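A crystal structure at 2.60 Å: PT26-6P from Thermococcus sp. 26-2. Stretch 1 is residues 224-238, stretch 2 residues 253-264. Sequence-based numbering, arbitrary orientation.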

# COMPACT_ATOMS: atom_id res chain seq x y z
N THR A 224 0.49 -4.47 8.70
CA THR A 224 -0.21 -3.18 8.79
C THR A 224 0.32 -2.23 7.74
O THR A 224 1.49 -1.84 7.77
CB THR A 224 -0.11 -2.51 10.19
OG1 THR A 224 -0.87 -1.30 10.21
CG2 THR A 224 1.35 -2.18 10.54
N ASN A 225 -0.54 -1.85 6.80
CA ASN A 225 -0.18 -0.91 5.75
C ASN A 225 -0.34 0.54 6.19
O ASN A 225 -0.01 1.46 5.44
CB ASN A 225 -0.98 -1.19 4.47
CG ASN A 225 -2.49 -1.09 4.67
OD1 ASN A 225 -3.00 -1.17 5.79
ND2 ASN A 225 -3.22 -0.93 3.57
N ASP A 226 -0.85 0.75 7.40
CA ASP A 226 -1.02 2.11 7.92
C ASP A 226 0.26 2.90 7.74
O ASP A 226 0.24 4.12 7.65
CB ASP A 226 -1.39 2.10 9.40
CG ASP A 226 -2.57 1.23 9.67
OD1 ASP A 226 -2.90 0.38 8.81
OD2 ASP A 226 -3.18 1.41 10.76
N VAL A 227 1.38 2.19 7.71
CA VAL A 227 2.67 2.81 7.41
C VAL A 227 2.66 3.50 6.03
O VAL A 227 3.35 4.50 5.81
CB VAL A 227 3.80 1.77 7.45
CG1 VAL A 227 5.14 2.45 7.21
CG2 VAL A 227 3.79 1.01 8.79
N ALA A 228 1.84 2.96 5.12
CA ALA A 228 1.78 3.42 3.74
C ALA A 228 0.77 4.54 3.50
O ALA A 228 -0.14 4.40 2.69
CB ALA A 228 1.50 2.25 2.82
N THR A 229 0.95 5.65 4.18
CA THR A 229 0.08 6.80 4.02
C THR A 229 0.83 7.90 3.31
O THR A 229 1.98 8.16 3.62
CB THR A 229 -0.30 7.34 5.39
OG1 THR A 229 -1.24 6.45 5.99
CG2 THR A 229 -0.92 8.72 5.26
N ILE A 230 0.19 8.56 2.35
CA ILE A 230 0.74 9.80 1.81
C ILE A 230 0.07 11.01 2.47
O ILE A 230 -1.12 10.98 2.76
CB ILE A 230 0.61 9.89 0.28
CG1 ILE A 230 -0.83 9.73 -0.15
CG2 ILE A 230 1.47 8.83 -0.39
CD1 ILE A 230 -1.04 9.98 -1.65
N ASP A 231 0.84 12.05 2.72
CA ASP A 231 0.32 13.24 3.38
C ASP A 231 -0.68 13.93 2.46
O ASP A 231 -0.34 14.31 1.33
CB ASP A 231 1.44 14.23 3.71
CG ASP A 231 2.43 13.68 4.73
OD1 ASP A 231 2.01 12.97 5.68
OD2 ASP A 231 3.65 13.95 4.57
N GLY A 232 -1.90 14.12 2.94
CA GLY A 232 -2.90 14.83 2.15
C GLY A 232 -3.64 13.99 1.12
O GLY A 232 -4.56 14.49 0.46
N GLY A 233 -3.27 12.71 0.98
CA GLY A 233 -4.02 11.80 0.12
C GLY A 233 -5.47 11.77 0.55
O GLY A 233 -5.77 11.92 1.73
N MSE A 234 -6.39 11.57 -0.39
CA MSE A 234 -7.81 11.70 -0.07
C MSE A 234 -8.55 10.38 0.16
O MSE A 234 -8.09 9.32 -0.22
CB MSE A 234 -8.55 12.52 -1.14
CG MSE A 234 -9.65 13.37 -0.53
SE MSE A 234 -10.94 14.03 -1.78
CE MSE A 234 -11.64 12.33 -2.39
N LEU A 235 -9.70 10.49 0.82
CA LEU A 235 -10.64 9.38 1.00
C LEU A 235 -11.98 9.74 0.38
O LEU A 235 -12.40 10.90 0.43
CB LEU A 235 -10.88 9.15 2.49
CG LEU A 235 -9.63 8.75 3.24
CD1 LEU A 235 -9.79 8.94 4.76
CD2 LEU A 235 -9.31 7.30 2.88
N GLY A 236 -12.67 8.74 -0.17
CA GLY A 236 -14.03 8.92 -0.61
C GLY A 236 -14.21 9.87 -1.78
O GLY A 236 -13.43 9.89 -2.72
N SER A 237 -15.27 10.67 -1.72
CA SER A 237 -15.65 11.48 -2.86
C SER A 237 -16.14 12.81 -2.36
O SER A 237 -16.75 12.89 -1.29
CB SER A 237 -16.78 10.80 -3.60
OG SER A 237 -17.30 11.61 -4.63
N LEU A 238 -15.87 13.87 -3.11
CA LEU A 238 -16.52 15.13 -2.82
C LEU A 238 -18.04 14.93 -2.90
O LEU A 238 -18.51 14.02 -3.58
CB LEU A 238 -16.05 16.19 -3.81
CG LEU A 238 -14.69 16.82 -3.53
CD1 LEU A 238 -14.23 17.63 -4.73
CD2 LEU A 238 -14.70 17.67 -2.24
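Stretch 2, residues 253-264: VLYQNKYAGALS

Stretch 2 runs as an extended chain alongside stretch 1, strand from V253, strand again through 257-261, then a turn into the loop that carries L263. Stretch 1 has no regular secondary structure, so the two do not zip into a sheet; they share a single beta bridge, M234 with Y255, where the CA atoms are 4.5 Å apart. The bridge has the parallel pattern, M234 bonding to L254 and Q256, and the chains cross obliquely there; on the other side of the I230-G233 turn the order reverses, and stretch 2 runs antiparallel to the N225-I230 segment, with Y259 beside N225 and A228.

V253 enters with phi/psi of -140/151, its CA-to-CB bond toward stretch 1, but V253 CG2 stays 4.6 Å from M234 SE. L254 makes the first real contact. Its carbonyl O accepts from M234 N at 2.9 Å, the first half of the bridge, while its CB packs on I230 CD1 at 3.7 Å. I230 reaches this spot with chi1 p and chi2 t, which bring the end of its side chain nearer than its sideways CB would suggest.

Y255 turns its CA-to-CB bond away, yet its ring returns to stretch 1. M234 CB lies over one ring face, and the selenium of this selenomethionine sits obliquely, with SE 5.5 Å from the ring centroid. At the ring edge, near its plane, is G236 O, which accepts a hydrogen bond from Y255 OH at 2.5 Å, although the place of that hydroxyl is less sure in the model.

Q256 is the key to the contact, with 130 Å² covered by stretch 1. Its backbone N donates to M234 O at 3.0 Å and completes the bridge. With chi1 and chi2 both m, its side chain reaches the type II turn from I230 to G233 and bonds to backbone groups at both ends of it: Q256 OE1 accepts from I230 N at 3.2 Å, while Q256 NE2 donates to I230 O at 2.5 Å and to G233 O at 3.2 Å. One amide thus satisfies three backbone groups of the turn. Glycine makes the room: an ideal CB on G233 would stand 2.4 Å from Q256 NE2, a clash. G232 is a different case, since its phi/psi of 84/-4 calls for glycine by itself.

At N257 water takes over from direct contact. Water 2 accepts from N257 N at 3.1 Å and lies 2.9 Å from both A228 O and Q256 OE1; water 1 lies 3.1 Å from N257 O and 2.9 Å from N225 O. These bridges span a gap where the backbones have drifted apart.

K258 turns its CA-to-CB bond away and gives up little area. At Y259, whose CA is 6.3 Å from that of N225, the contact becomes apolar: A228 CB meets Y259 CD1 at 3.5 Å. A260 and G261 touch nothing in stretch 1, but after the turn L263 comes back, and its CD2 reaches A228 CB at 3.7 Å. The small methyl of A228 therefore serves two partners, one from the strand and one from the loop beyond it.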

# COMPACT_ATOMS: atom_id res chain seq x y z
N VAL A 253 -6.82 14.51 -7.62
CA VAL A 253 -6.31 14.48 -6.26
C VAL A 253 -5.62 13.14 -6.10
O VAL A 253 -5.99 12.16 -6.76
CB VAL A 253 -7.44 14.55 -5.25
CG1 VAL A 253 -8.00 15.97 -5.14
CG2 VAL A 253 -8.51 13.56 -5.63
N LEU A 254 -4.61 13.08 -5.24
CA LEU A 254 -4.01 11.80 -4.92
C LEU A 254 -4.94 11.09 -3.97
O LEU A 254 -5.58 11.72 -3.13
CB LEU A 254 -2.67 12.00 -4.25
CG LEU A 254 -1.56 12.58 -5.14
CD1 LEU A 254 -0.23 12.44 -4.38
CD2 LEU A 254 -1.52 11.88 -6.51
N TYR A 255 -5.05 9.78 -4.09
CA TYR A 255 -5.89 9.05 -3.14
C TYR A 255 -5.00 8.25 -2.19
O TYR A 255 -3.92 7.81 -2.57
CB TYR A 255 -6.89 8.14 -3.87
CG TYR A 255 -8.24 8.79 -4.10
CD1 TYR A 255 -8.49 9.57 -5.23
CD2 TYR A 255 -9.27 8.64 -3.18
CE1 TYR A 255 -9.72 10.16 -5.43
CE2 TYR A 255 -10.49 9.23 -3.37
CZ TYR A 255 -10.72 9.98 -4.48
OH TYR A 255 -11.95 10.56 -4.64
N GLN A 256 -5.45 8.08 -0.96
CA GLN A 256 -4.83 7.06 -0.14
C GLN A 256 -5.14 5.73 -0.84
O GLN A 256 -6.20 5.58 -1.46
CB GLN A 256 -5.38 7.07 1.29
CG GLN A 256 -5.18 8.35 2.08
CD GLN A 256 -3.72 8.66 2.34
OE1 GLN A 256 -2.88 7.77 2.43
NE2 GLN A 256 -3.42 9.95 2.48
N ASN A 257 -4.20 4.78 -0.77
CA ASN A 257 -4.44 3.43 -1.28
C ASN A 257 -4.32 2.44 -0.14
O ASN A 257 -3.52 2.63 0.76
CB ASN A 257 -3.40 3.04 -2.33
CG ASN A 257 -3.68 3.63 -3.69
OD1 ASN A 257 -3.10 4.65 -4.07
ND2 ASN A 257 -4.55 3.00 -4.45
N LYS A 258 -5.10 1.37 -0.19
CA LYS A 258 -4.90 0.23 0.68
C LYS A 258 -4.01 -0.76 -0.08
O LYS A 258 -4.28 -1.08 -1.23
CB LYS A 258 -6.25 -0.40 0.99
CG LYS A 258 -6.33 -1.12 2.32
CD LYS A 258 -7.41 -2.20 2.29
CE LYS A 258 -8.56 -1.87 1.32
NZ LYS A 258 -9.58 -3.00 1.20
N TYR A 259 -2.93 -1.24 0.55
CA TYR A 259 -1.97 -2.09 -0.15
C TYR A 259 -1.91 -3.50 0.42
O TYR A 259 -2.08 -3.68 1.61
CB TYR A 259 -0.56 -1.51 -0.03
CG TYR A 259 -0.34 -0.18 -0.68
CD1 TYR A 259 -0.33 0.99 0.08
CD2 TYR A 259 -0.11 -0.08 -2.05
CE1 TYR A 259 -0.12 2.22 -0.51
CE2 TYR A 259 0.10 1.14 -2.65
CZ TYR A 259 0.11 2.29 -1.88
OH TYR A 259 0.31 3.52 -2.47
N ALA A 260 -1.64 -4.48 -0.45
CA ALA A 260 -1.27 -5.82 -0.02
C ALA A 260 -0.22 -6.35 -0.99
O ALA A 260 -0.23 -6.01 -2.17
CB ALA A 260 -2.48 -6.74 -0.00
N GLY A 261 0.69 -7.20 -0.51
CA GLY A 261 1.71 -7.76 -1.39
C GLY A 261 3.12 -7.23 -1.19
O GLY A 261 3.54 -6.99 -0.07
N ALA A 262 3.86 -7.06 -2.29
CA ALA A 262 5.27 -6.74 -2.23
C ALA A 262 5.53 -5.23 -2.19
O ALA A 262 6.24 -4.68 -3.03
CB ALA A 262 5.99 -7.37 -3.41
N LEU A 263 4.98 -4.57 -1.19
CA LEU A 263 5.04 -3.11 -1.15
C LEU A 263 6.46 -2.58 -1.00
O LEU A 263 6.74 -1.45 -1.40
CB LEU A 263 4.13 -2.54 -0.06
CG LEU A 263 3.95 -1.02 -0.06
CD1 LEU A 263 3.28 -0.52 -1.34
CD2 LEU A 263 3.15 -0.61 1.17
N SER A 264 7.35 -3.37 -0.41
CA SER A 264 8.74 -2.96 -0.27
C SER A 264 9.46 -2.96 -1.62
O SER A 264 10.43 -2.24 -1.81
CB SER A 264 9.46 -3.89 0.69
OG SER A 264 8.92 -3.81 2.00
O HOH W 1 -1.80 1.71 3.20
O HOH W 2 -1.68 5.83 0.62